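Local atomic coordinates of EAL/GGDEF domain protein (Methylococcus capsulatus, PDB entry 3ICL), a protein that is of unknown function but folds as a GGDEF domain, an alpha/beta module of the nucleotidyl cyclase clan. Residues 36-41 and 117-122; 54-59 and 110-115; 58-63 and 104-109; 65-70 and 99-104. The protein carries 1 engineered substitution. All coordinates share one frame; numbering follows the deposited sequence.

All four contacts lie in one GGDEF domain, whose central five-stranded sheet carries helices 50-67 and 96-106 on one face. Contact 1 joins two sheet strands, 32-38 and 121-127, as the latter begins. Contacts 2, 3 and 4 follow helix 50-67 toward its C-terminal end: first strand 110-112 packs on it, then the end of helix 96-106, then that helix's middle. In the sequence their second segments run the other way, so helix 50-67 and chain 99-115 pass antiparallel. Centres of contacts 2 and 3 lie about 10 Å apart, those of 3 and 4 about 9 Å; L106 and I102 carry this layer down onto contact 1, joining helices, hairpin and sheet in one packed body.

Contact 1. Residues 36-41 and 117-122; sequences LDVDNF and IVISVS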
loop_
_atom_site.group_PDB
_atom_site.type_symbol
_atom_site.label_atom_id
_atom_site.label_comp_id
_atom_site.label_asym_id
_atom_site.label_seq_id
_atom_site.Cartn_x
_atom_site.Cartn_y
_atom_site.Cartn_z
ATOM N N LEU A 36 -0.656 2.186 2.124
ATOM C CA LEU A 36 0.683 2.757 2.165
ATOM C C LEU A 36 0.716 4.242 1.851
ATOM O O LEU A 36 0.023 4.723 0.955
ATOM C CB LEU A 36 1.579 1.988 1.194
ATOM C CG LEU A 36 3.065 2.328 1.096
ATOM C CD1 LEU A 36 3.803 1.101 0.570
ATOM C CD2 LEU A 36 3.279 3.521 0.187
ATOM N N ASP A 37 1.547 4.961 2.594
ATOM C CA ASP A 37 1.680 6.398 2.421
ATOM C C ASP A 37 3.133 6.735 2.135
ATOM O O ASP A 37 4.032 6.263 2.837
ATOM C CB ASP A 37 1.257 7.106 3.711
ATOM C CG ASP A 37 1.175 8.607 3.565
ATOM O OD1 ASP A 37 1.723 9.163 2.587
ATOM O OD2 ASP A 37 0.562 9.238 4.450
ATOM N N VAL A 38 3.367 7.518 1.089
ATOM C CA VAL A 38 4.724 7.956 0.793
ATOM C C VAL A 38 4.760 9.251 1.585
ATOM O O VAL A 38 4.344 10.309 1.107
ATOM C CB VAL A 38 4.941 8.220 -0.705
ATOM C CG1 VAL A 38 6.361 8.707 -0.946
ATOM C CG2 VAL A 38 4.701 6.938 -1.490
ATOM N N ASP A 39 5.227 9.134 2.823
ATOM C CA ASP A 39 5.280 10.249 3.756
ATOM C C ASP A 39 5.912 11.548 3.288
ATOM O O ASP A 39 5.364 12.620 3.539
ATOM C CB ASP A 39 5.962 9.813 5.058
ATOM C CG ASP A 39 5.240 8.665 5.747
ATOM O OD1 ASP A 39 4.027 8.480 5.508
ATOM O OD2 ASP A 39 5.890 7.953 6.543
ATOM N N ASN A 40 7.057 11.473 2.615
ATOM C CA ASN A 40 7.732 12.694 2.183
ATOM C C ASN A 40 7.544 13.050 0.709
ATOM O O ASN A 40 8.309 13.834 0.145
ATOM C CB ASN A 40 9.230 12.599 2.528
ATOM C CG ASN A 40 9.941 11.493 1.769
ATOM O OD1 ASN A 40 9.314 10.549 1.284
ATOM N ND2 ASN A 40 11.263 11.599 1.675
ATOM N N PHE A 41 6.509 12.501 0.089
ATOM C CA PHE A 41 6.273 12.774 -1.317
ATOM C C PHE A 41 6.037 14.241 -1.663
ATOM O O PHE A 41 6.601 14.746 -2.627
ATOM C CB PHE A 41 5.092 11.960 -1.843
ATOM C CG PHE A 41 4.864 12.139 -3.313
ATOM C CD1 PHE A 41 5.688 11.507 -4.238
ATOM C CD2 PHE A 41 3.858 12.979 -3.776
ATOM C CE1 PHE A 41 5.517 11.705 -5.608
ATOM C CE2 PHE A 41 3.675 13.187 -5.149
ATOM C CZ PHE A 41 4.510 12.546 -6.065
ATOM N N ILE A 117 17.042 9.784 -4.488
ATOM C CA ILE A 117 15.826 10.049 -3.731
ATOM C C ILE A 117 15.505 8.885 -2.796
ATOM O O ILE A 117 15.477 7.720 -3.210
ATOM C CB ILE A 117 14.598 10.283 -4.644
ATOM C CG1 ILE A 117 14.824 11.500 -5.543
ATOM C CG2 ILE A 117 13.359 10.509 -3.786
ATOM C CD1 ILE A 117 15.054 12.788 -4.782
ATOM N N VAL A 118 15.287 9.214 -1.528
ATOM C CA VAL A 118 14.943 8.221 -0.528
ATOM C C VAL A 118 13.585 8.617 0.040
ATOM O O VAL A 118 13.431 9.694 0.607
ATOM C CB VAL A 118 15.997 8.173 0.605
ATOM C CG1 VAL A 118 16.216 9.565 1.180
ATOM C CG2 VAL A 118 15.544 7.211 1.695
ATOM N N ILE A 119 12.584 7.764 -0.143
ATOM C CA ILE A 119 11.260 8.082 0.378
ATOM C C ILE A 119 11.087 7.476 1.753
ATOM O O ILE A 119 11.753 6.491 2.095
ATOM C CB ILE A 119 10.117 7.536 -0.518
ATOM C CG1 ILE A 119 10.270 6.023 -0.700
ATOM C CG2 ILE A 119 10.097 8.270 -1.851
ATOM C CD1 ILE A 119 9.117 5.373 -1.413
ATOM N N SER A 120 10.207 8.082 2.543
ATOM C CA SER A 120 9.885 7.581 3.874
ATOM C C SER A 120 8.482 6.985 3.685
ATOM O O SER A 120 7.639 7.580 3.013
ATOM C CB SER A 120 9.880 8.729 4.890
ATOM O OG SER A 120 9.002 9.758 4.481
ATOM N N VAL A 121 8.239 5.814 4.267
ATOM C CA VAL A 121 6.963 5.116 4.091
ATOM C C VAL A 121 6.278 4.687 5.389
ATOM O O VAL A 121 6.940 4.295 6.347
ATOM C CB VAL A 121 7.182 3.835 3.227
ATOM C CG1 VAL A 121 5.896 3.045 3.099
ATOM C CG2 VAL A 121 7.713 4.217 1.849
ATOM N N SER A 122 4.949 4.767 5.412
ATOM C CA SER A 122 4.166 4.340 6.577
ATOM C C SER A 122 3.046 3.445 6.081
ATOM O O SER A 122 2.341 3.789 5.132
ATOM C CB SER A 122 3.568 5.531 7.327
ATOM O OG SER A 122 4.538 6.173 8.132
#
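N40 grips the 117-122 backbone with both ends of its amide. OD1 accepts the N-H of S120 at 2.9 Å with a straight N-H...O angle of 164°, although the donor stands above the carbonyl plane of the amide, and ND2 donates a hydrogen bond to V118 O at 3.1 Å, the donor lying in the plane of that carbonyl, on a lone pair. An asparagine suits this place because one short side chain offers a donor and an acceptor; chi1 of 65° sets CG between the backbone N and the carbonyl carbon. N40 is the N-cap residue of helix 41-48, yet its amide makes no capping bond. Further back, D37 and S122 form an antiparallel hydrogen-bonded pair, D37 N to S122 O at 2.9 Å and S122 N to D37 O at 3.1 Å. Beyond V38, D39 N reaches S120 O only weakly. The hydroxyl of S122 sits 2.7 Å from D39 OD2, but N156 OD1 is also within reach of its one proton. This is where strands 32-38 and 121-127 meet in the middle of the GGDEF-domain sheet, with 81-86 on the other side of 32-38. A type I turn from V38 to F41 then takes the chain out of the strand into its helix. On the face bearing V38 and V121, compact branched side chains pack: L36 CG meets V121 CG1 at 3.5 Å, and V38 CG1 touches I119 CG2 at 3.9 Å. Helix 96-106 covers L36 and V121 through L106, whereas D37 and S122 face helix 135-152.

Contact 2. Residues 54-59 and 110-115; sequences DRLLRA and FVFGAQ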
loop_
_atom_site.group_PDB
_atom_site.type_symbol
_atom_site.label_atom_id
_atom_site.label_comp_id
_atom_site.label_asym_id
_atom_site.label_seq_id
_atom_site.Cartn_x
_atom_site.Cartn_y
_atom_site.Cartn_z
ATOM N N ASP A 54 5.904 12.217 -10.758
ATOM C CA ASP A 54 5.147 11.153 -11.409
ATOM C C ASP A 54 6.025 9.937 -11.630
ATOM O O ASP A 54 5.585 8.802 -11.440
ATOM C CB ASP A 54 4.573 11.629 -12.742
ATOM C CG ASP A 54 3.525 12.705 -12.568
ATOM O OD1 ASP A 54 2.970 12.814 -11.454
ATOM O OD2 ASP A 54 3.244 13.429 -13.544
ATOM N N ARG A 55 7.270 10.173 -12.033
ATOM C CA ARG A 55 8.204 9.077 -12.260
ATOM C C ARG A 55 8.404 8.292 -10.967
ATOM O O ARG A 55 8.434 7.061 -10.977
ATOM C CB ARG A 55 9.553 9.609 -12.754
ATOM C CG ARG A 55 9.509 10.225 -14.141
ATOM C CD ARG A 55 10.906 10.578 -14.611
ATOM N NE ARG A 55 11.751 9.392 -14.712
ATOM C CZ ARG A 55 13.057 9.421 -14.949
ATOM N NH1 ARG A 55 13.678 10.582 -15.112
ATOM N NH2 ARG A 55 13.744 8.288 -15.022
ATOM N N LEU A 56 8.538 9.012 -9.857
ATOM C CA LEU A 56 8.726 8.380 -8.554
ATOM C C LEU A 56 7.522 7.513 -8.190
ATOM O O LEU A 56 7.677 6.379 -7.736
ATOM C CB LEU A 56 8.947 9.450 -7.477
ATOM C CG LEU A 56 9.073 8.999 -6.016
ATOM C CD1 LEU A 56 10.147 7.925 -5.867
ATOM C CD2 LEU A 56 9.400 10.205 -5.157
ATOM N N LEU A 57 6.323 8.050 -8.393
ATOM C CA LEU A 57 5.095 7.323 -8.085
ATOM C C LEU A 57 4.989 6.030 -8.883
ATOM O O LEU A 57 4.529 5.010 -8.367
ATOM C CB LEU A 57 3.873 8.196 -8.372
ATOM C CG LEU A 57 3.625 9.375 -7.421
ATOM C CD1 LEU A 57 2.436 10.191 -7.924
ATOM C CD2 LEU A 57 3.369 8.858 -6.007
ATOM N N ARG A 58 5.410 6.074 -10.143
ATOM C CA ARG A 58 5.355 4.896 -11.001
ATOM C C ARG A 58 6.400 3.856 -10.586
ATOM O O ARG A 58 6.152 2.654 -10.654
ATOM C CB ARG A 58 5.582 5.296 -12.461
ATOM C CG ARG A 58 5.211 4.208 -13.459
ATOM C CD ARG A 58 5.493 4.644 -14.891
ATOM N NE ARG A 58 4.954 3.696 -15.863
ATOM C CZ ARG A 58 3.665 3.582 -16.170
ATOM N NH1 ARG A 58 2.768 4.363 -15.584
ATOM N NH2 ARG A 58 3.271 2.686 -17.064
ATOM N N ALA A 59 7.570 4.324 -10.162
ATOM C CA ALA A 59 8.632 3.418 -9.736
ATOM C C ALA A 59 8.266 2.798 -8.388
ATOM O O ALA A 59 8.655 1.673 -8.087
ATOM C CB ALA A 59 9.958 4.173 -9.627
ATOM N N PHE A 110 15.910 5.780 -5.153
ATOM C CA PHE A 110 15.278 5.966 -6.454
ATOM C C PHE A 110 16.196 6.979 -7.122
ATOM O O PHE A 110 16.229 8.144 -6.731
ATOM C CB PHE A 110 13.880 6.561 -6.298
ATOM C CG PHE A 110 12.860 5.591 -5.769
ATOM C CD1 PHE A 110 12.176 4.740 -6.634
ATOM C CD2 PHE A 110 12.581 5.531 -4.409
ATOM C CE1 PHE A 110 11.224 3.842 -6.149
ATOM C CE2 PHE A 110 11.628 4.634 -3.913
ATOM C CZ PHE A 110 10.951 3.791 -4.786
ATOM N N VAL A 111 16.954 6.546 -8.119
ATOM C CA VAL A 111 17.877 7.468 -8.765
ATOM C C VAL A 111 17.332 8.089 -10.044
ATOM O O VAL A 111 17.043 7.395 -11.012
ATOM C CB VAL A 111 19.226 6.777 -9.075
ATOM C CG1 VAL A 111 20.233 7.806 -9.571
ATOM C CG2 VAL A 111 19.754 6.081 -7.824
ATOM N N PHE A 112 17.184 9.408 -10.022
ATOM C CA PHE A 112 16.698 10.159 -11.170
ATOM C C PHE A 112 17.857 11.049 -11.594
ATOM O O PHE A 112 18.164 12.044 -10.935
ATOM C CB PHE A 112 15.477 10.990 -10.769
ATOM C CG PHE A 112 14.304 10.155 -10.320
ATOM C CD1 PHE A 112 13.674 9.286 -11.208
ATOM C CD2 PHE A 112 13.848 10.217 -9.010
ATOM C CE1 PHE A 112 12.607 8.490 -10.796
ATOM C CE2 PHE A 112 12.782 9.426 -8.589
ATOM C CZ PHE A 112 12.160 8.560 -9.486
ATOM N N GLY A 113 18.513 10.676 -12.689
ATOM C CA GLY A 113 19.660 11.437 -13.137
ATOM C C GLY A 113 20.726 11.277 -12.070
ATOM O O GLY A 113 21.031 10.160 -11.659
ATOM N N ALA A 114 21.287 12.387 -11.610
ATOM C CA ALA A 114 22.303 12.348 -10.567
ATOM C C ALA A 114 21.657 12.644 -9.213
ATOM O O ALA A 114 22.349 12.863 -8.216
ATOM C CB ALA A 114 23.396 13.379 -10.858
ATOM N N GLN A 115 20.327 12.651 -9.183
ATOM C CA GLN A 115 19.603 12.941 -7.954
ATOM C C GLN A 115 19.108 11.684 -7.247
ATOM O O GLN A 115 18.253 10.961 -7.759
ATOM C CB GLN A 115 18.424 13.872 -8.250
ATOM C CG GLN A 115 17.751 14.450 -7.014
ATOM C CD GLN A 115 18.743 15.030 -6.026
ATOM O OE1 GLN A 115 19.344 14.303 -5.236
ATOM N NE2 GLN A 115 18.930 16.342 -6.073
#
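L56 directs CG anti to its backbone N (chi1 176°), and F110 directs CG anti to its carbonyl carbon; chi2 of 53° then puts the L56 CD1 methyl over the phenylalanine ring. CD1 of L56 stands over one face of the F110 ring, 3.7 Å from its centroid and 17° off the normal, a CH-pi contact, with the two side chains crossing at about a right angle. A59 CB touches the same ring at CE1, 3.7 Å away; alanine's single methyl lets the aromatic come close to the helix. F112 goes closer still to the backbone of helix 50-67, its CZ lying 3.6 Å from L56 CA. F112 CD1 lies 3.8 Å from R55 CZ, over the centre of the guanidinium, the two planes being strongly inclined. Past F112 the chain reverses in a type II' turn, where G113 takes the positive phi that glycine tolerates well, and continues into strand 115-117. With no polar bond between the segments, the hairpin is held to the helix by dispersion and aromatic surface, and R55 can lay its charged group against carbon while remaining accessible to solvent.

Contact 3. Residues 58-63 and 104-109; sequences RATAER and DGLAQP
R63 gives the largest share of the buried surface, and it does so by reaching from helix 50-67 to the carbonyl oxygens that follow helix 96-106. Its chain runs extended from CG to NE (chi3 -173°), which carries the flat guanidinium across to the other segment. NH2 donates to P109 O at 2.9 Å, with an N-H...O angle of 166° and the oxygen almost exactly in the guanidinium plane. NH1 donates to Q108 O, also at 2.9 Å and in that plane, but from well above the plane of the carbonyl. Weaker bonds run from NH1 to P109 O and to G105 O. Arginine suits the place because its several N-H groups can bind successive carbonyls where the chain leaves a helix, and the negative end of the helix dipole would probably favour its charge. Next in area is L106, whose CD2 lies against both R63 CB at 3.8 Å and T60 CG2 at 3.9 Å, so that the aliphatic root of the arginine joins the apolar layer. T60 presents its methyl to the leucine; its hydroxyl bonds instead to L56 O, one turn back in the same helix. I119 touches both T60 and L106, F82 of strand 81-86 lies against T60, and F110, opening strand 110-112, makes a cation-pi contact with R63.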
loop_
_atom_site.group_PDB
_atom_site.type_symbol
_atom_site.label_atom_id
_atom_site.label_comp_id
_atom_site.label_asym_id
_atom_site.label_seq_id
_atom_site.Cartn_x
_atom_site.Cartn_y
_atom_site.Cartn_z
ATOM N N ARG A 58 5.410 6.074 -10.143
ATOM C CA ARG A 58 5.355 4.896 -11.001
ATOM C C ARG A 58 6.400 3.856 -10.586
ATOM O O ARG A 58 6.152 2.654 -10.654
ATOM C CB ARG A 58 5.582 5.296 -12.461
ATOM C CG ARG A 58 5.211 4.208 -13.459
ATOM C CD ARG A 58 5.493 4.644 -14.891
ATOM N NE ARG A 58 4.954 3.696 -15.863
ATOM C CZ ARG A 58 3.665 3.582 -16.170
ATOM N NH1 ARG A 58 2.768 4.363 -15.584
ATOM N NH2 ARG A 58 3.271 2.686 -17.064
ATOM N N ALA A 59 7.570 4.324 -10.162
ATOM C CA ALA A 59 8.632 3.418 -9.736
ATOM C C ALA A 59 8.266 2.798 -8.388
ATOM O O ALA A 59 8.655 1.673 -8.087
ATOM C CB ALA A 59 9.958 4.173 -9.627
ATOM N N THR A 60 7.522 3.541 -7.577
ATOM C CA THR A 60 7.100 3.053 -6.263
ATOM C C THR A 60 6.023 1.983 -6.441
ATOM O O THR A 60 6.036 0.950 -5.774
ATOM C CB THR A 60 6.545 4.208 -5.399
ATOM O OG1 THR A 60 7.581 5.172 -5.171
ATOM C CG2 THR A 60 6.045 3.686 -4.059
ATOM N N ALA A 61 5.101 2.239 -7.360
ATOM C CA ALA A 61 4.016 1.316 -7.653
ATOM C C ALA A 61 4.542 -0.023 -8.152
ATOM O O ALA A 61 4.001 -1.078 -7.820
ATOM C CB ALA A 61 3.093 1.925 -8.697
ATOM N N GLU A 62 5.595 0.019 -8.962
ATOM C CA GLU A 62 6.173 -1.205 -9.499
ATOM C C GLU A 62 6.926 -1.985 -8.434
ATOM O O GLU A 62 6.846 -3.212 -8.394
ATOM C CB GLU A 62 7.095 -0.877 -10.680
ATOM C CG GLU A 62 6.367 -0.147 -11.797
ATOM C CD GLU A 62 7.300 0.385 -12.869
ATOM O OE1 GLU A 62 8.452 0.737 -12.538
ATOM O OE2 GLU A 62 6.872 0.471 -14.040
ATOM N N ARG A 63 7.653 -1.284 -7.567
ATOM C CA ARG A 63 8.388 -1.967 -6.510
ATOM C C ARG A 63 7.411 -2.610 -5.537
ATOM O O ARG A 63 7.699 -3.652 -4.957
ATOM C CB ARG A 63 9.305 -0.998 -5.760
ATOM C CG ARG A 63 10.484 -0.516 -6.588
ATOM C CD ARG A 63 11.517 0.191 -5.736
ATOM N NE ARG A 63 12.560 0.788 -6.560
ATOM C CZ ARG A 63 13.562 1.518 -6.083
ATOM N NH1 ARG A 63 13.663 1.736 -4.780
ATOM N NH2 ARG A 63 14.449 2.050 -6.909
ATOM N N ASP A 104 11.314 -3.138 2.503
ATOM C CA ASP A 104 12.670 -3.461 2.062
ATOM C C ASP A 104 12.907 -2.950 0.648
ATOM O O ASP A 104 13.977 -2.429 0.341
ATOM C CB ASP A 104 12.928 -4.972 2.106
ATOM C CG ASP A 104 13.000 -5.505 3.524
ATOM O OD1 ASP A 104 13.138 -4.683 4.456
ATOM O OD2 ASP A 104 12.926 -6.738 3.706
ATOM N N GLY A 105 11.906 -3.094 -0.212
ATOM C CA GLY A 105 12.054 -2.631 -1.581
ATOM C C GLY A 105 12.040 -1.115 -1.693
ATOM O O GLY A 105 12.810 -0.544 -2.464
ATOM N N LEU A 106 11.177 -0.460 -0.917
ATOM C CA LEU A 106 11.070 0.995 -0.959
ATOM C C LEU A 106 12.152 1.744 -0.185
ATOM O O LEU A 106 12.245 2.968 -0.277
ATOM C CB LEU A 106 9.690 1.445 -0.466
ATOM C CG LEU A 106 8.486 0.878 -1.230
ATOM C CD1 LEU A 106 7.194 1.515 -0.715
ATOM C CD2 LEU A 106 8.651 1.135 -2.717
ATOM N N ALA A 107 12.957 1.019 0.586
ATOM C CA ALA A 107 14.041 1.643 1.340
ATOM C C ALA A 107 15.227 1.850 0.400
ATOM O O ALA A 107 16.162 2.581 0.718
ATOM C CB ALA A 107 14.452 0.762 2.505
ATOM N N GLN A 108 15.190 1.190 -0.753
ATOM C CA GLN A 108 16.259 1.330 -1.738
ATOM C C GLN A 108 16.110 2.690 -2.404
ATOM O O GLN A 108 14.997 3.171 -2.606
ATOM C CB GLN A 108 16.168 0.226 -2.792
ATOM C CG GLN A 108 16.358 -1.176 -2.245
ATOM C CD GLN A 108 16.002 -2.239 -3.263
ATOM O OE1 GLN A 108 14.876 -2.277 -3.763
ATOM N NE2 GLN A 108 16.957 -3.108 -3.578
ATOM N N PRO A 109 17.232 3.337 -2.753
ATOM C CA PRO A 109 17.132 4.652 -3.398
ATOM C C PRO A 109 16.465 4.634 -4.772
ATOM O O PRO A 109 16.432 3.610 -5.450
ATOM C CB PRO A 109 18.590 5.111 -3.479
ATOM C CG PRO A 109 19.230 4.415 -2.301
ATOM C CD PRO A 109 18.628 3.035 -2.388
#

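Contact 4. Residues 65-70 and 99-104; sequences RTAVRD and AQKILD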
loop_
_atom_site.group_PDB
_atom_site.type_symbol
_atom_site.label_atom_id
_atom_site.label_comp_id
_atom_site.label_asym_id
_atom_site.label_seq_id
_atom_site.Cartn_x
_atom_site.Cartn_y
_atom_site.Cartn_z
ATOM N N ARG A 65 4.493 -3.854 -6.363
ATOM C CA ARG A 65 4.016 -5.066 -7.023
ATOM C C ARG A 65 5.032 -6.208 -6.938
ATOM O O ARG A 65 4.655 -7.377 -6.865
ATOM C CB ARG A 65 3.670 -4.771 -8.487
ATOM C CG ARG A 65 2.539 -3.770 -8.655
ATOM C CD ARG A 65 1.995 -3.730 -10.078
ATOM N NE ARG A 65 2.978 -3.242 -11.041
ATOM C CZ ARG A 65 2.691 -2.906 -12.295
ATOM N NH1 ARG A 65 1.445 -3.001 -12.744
ATOM N NH2 ARG A 65 3.652 -2.478 -13.103
ATOM N N THR A 66 6.322 -5.881 -6.938
ATOM C CA THR A 66 7.346 -6.927 -6.862
ATOM C C THR A 66 7.389 -7.528 -5.467
ATOM O O THR A 66 7.887 -8.640 -5.277
ATOM C CB THR A 66 8.768 -6.396 -7.157
ATOM O OG1 THR A 66 9.209 -5.580 -6.063
ATOM C CG2 THR A 66 8.788 -5.582 -8.428
ATOM N N ALA A 67 6.862 -6.793 -4.490
ATOM C CA ALA A 67 6.882 -7.253 -3.106
ATOM C C ALA A 67 5.620 -7.964 -2.648
ATOM O O ALA A 67 5.603 -8.553 -1.574
ATOM C CB ALA A 67 7.195 -6.078 -2.175
ATOM N N VAL A 68 4.558 -7.909 -3.445
ATOM C CA VAL A 68 3.323 -8.601 -3.081
ATOM C C VAL A 68 3.298 -9.940 -3.817
ATOM O O VAL A 68 4.304 -10.334 -4.400
ATOM C CB VAL A 68 2.062 -7.764 -3.439
ATOM C CG1 VAL A 68 2.053 -6.483 -2.613
ATOM C CG2 VAL A 68 2.033 -7.427 -4.929
ATOM N N ARG A 69 2.173 -10.653 -3.778
ATOM C CA ARG A 69 2.092 -11.939 -4.467
ATOM C C ARG A 69 1.290 -11.833 -5.759
ATOM O O ARG A 69 0.425 -10.970 -5.898
ATOM C CB ARG A 69 1.448 -13.016 -3.578
ATOM C CG ARG A 69 2.198 -13.348 -2.281
ATOM C CD ARG A 69 1.861 -12.350 -1.184
ATOM N NE ARG A 69 0.419 -12.146 -1.096
ATOM C CZ ARG A 69 -0.441 -13.053 -0.647
ATOM N NH1 ARG A 69 -0.006 -14.233 -0.228
ATOM N NH2 ARG A 69 -1.740 -12.787 -0.642
ATOM N N ASP A 70 1.583 -12.713 -6.710
ATOM C CA ASP A 70 0.847 -12.709 -7.965
ATOM C C ASP A 70 -0.603 -12.937 -7.552
ATOM O O ASP A 70 -0.889 -13.820 -6.746
ATOM C CB ASP A 70 1.335 -13.841 -8.871
ATOM C CG ASP A 70 0.706 -13.796 -10.251
ATOM O OD1 ASP A 70 0.886 -12.780 -10.954
ATOM O OD2 ASP A 70 0.030 -14.776 -10.628
ATOM N N ALA A 99 4.241 -6.488 4.202
ATOM C CA ALA A 99 4.565 -5.119 4.556
ATOM C C ALA A 99 6.087 -4.965 4.720
ATOM O O ALA A 99 6.662 -3.935 4.359
ATOM C CB ALA A 99 3.859 -4.744 5.860
ATOM N N GLN A 100 6.736 -5.985 5.277
ATOM C CA GLN A 100 8.180 -5.936 5.471
ATOM C C GLN A 100 8.927 -5.988 4.138
ATOM O O GLN A 100 9.947 -5.318 3.961
ATOM C CB GLN A 100 8.624 -7.084 6.382
ATOM C CG GLN A 100 8.299 -6.817 7.845
ATOM C CD GLN A 100 8.413 -8.048 8.716
ATOM O OE1 GLN A 100 9.039 -9.040 8.339
ATOM N NE2 GLN A 100 7.819 -7.986 9.897
ATOM N N LYS A 101 8.406 -6.767 3.197
ATOM C CA LYS A 101 9.033 -6.891 1.884
ATOM C C LYS A 101 8.866 -5.585 1.100
ATOM O O LYS A 101 9.740 -5.200 0.312
ATOM C CB LYS A 101 8.413 -8.063 1.115
ATOM C CG LYS A 101 9.122 -8.403 -0.184
ATOM C CD LYS A 101 8.608 -9.709 -0.772
ATOM C CE LYS A 101 9.430 -10.130 -1.981
ATOM N NZ LYS A 101 9.003 -11.456 -2.505
ATOM N N ILE A 102 7.787 -4.930 1.267
ATOM C CA ILE A 102 7.565 -3.643 0.618
ATOM C C ILE A 102 8.543 -2.639 1.206
ATOM O O ILE A 102 9.205 -1.900 0.474
ATOM C CB ILE A 102 6.125 -3.110 0.837
ATOM C CG1 ILE A 102 5.093 -4.010 0.145
ATOM C CG2 ILE A 102 5.994 -1.717 0.218
ATOM C CD1 ILE A 102 3.672 -3.742 0.499
ATOM N N LEU A 103 8.601 -2.554 2.514
ATOM C CA LEU A 103 9.511 -1.607 3.142
ATOM C C LEU A 103 10.956 -1.870 2.698
ATOM O O LEU A 103 11.737 -0.935 2.525
ATOM C CB LEU A 103 9.373 -1.671 4.676
ATOM C CG LEU A 103 8.043 -1.148 5.261
ATOM C CD1 LEU A 103 7.950 -1.467 6.746
ATOM C CD2 LEU A 103 7.936 0.342 5.057
ATOM N N ASP A 104 11.314 -3.138 2.503
ATOM C CA ASP A 104 12.670 -3.461 2.062
ATOM C C ASP A 104 12.907 -2.950 0.648
ATOM O O ASP A 104 13.977 -2.429 0.341
ATOM C CB ASP A 104 12.928 -4.972 2.106
ATOM C CG ASP A 104 13.000 -5.505 3.524
ATOM O OD1 ASP A 104 13.138 -4.683 4.456
ATOM O OD2 ASP A 104 12.926 -6.738 3.706
#
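A67 packs against K101 and I102 in a small, mainly apolar contact between the end of helix 50-67 and the middle of helix 96-106, above the central sheet. The backbones come near, A67 CA and I102 CA being 5.2 Å apart. Alanine suits this spot, since its lone methyl is all that must fit between the helices: CB touches K101 CG at 3.6 Å and I102 CG1 at 3.8 Å. The lysine passes on the outer side of the contact. With CG anti to the backbone N (chi1 -172°) and the chain extended beyond it, its methylenes run past the last residues of the other helix. K101 CD comes to 3.3 Å from A67 O, and NZ stays 4.1 Å from T66 O, so in this contact the residue serves mainly through its hydrocarbon stem. Both helices belong to beta-alpha-beta crossovers of the GGDEF fold: helix 50-67, after the short helix 41-48, lies in the connection between strands 32-38 and 73-77, while helix 96-106, before the hairpin 110-117, lies in that between strands 81-86 and 121-127, each pair of strands being parallel with one strand between. On the inner side I102 carries the contact down to the sheet, where its branched side chain meets L34 and L36 of strand 32-38 and I84 of strand 81-86. V68 joins this layer loosely, its CG1 being 4.5 Å from I102 CD1. Just beyond, R69 turns away to a salt bridge with D72 and a hydrogen bond to G88 O.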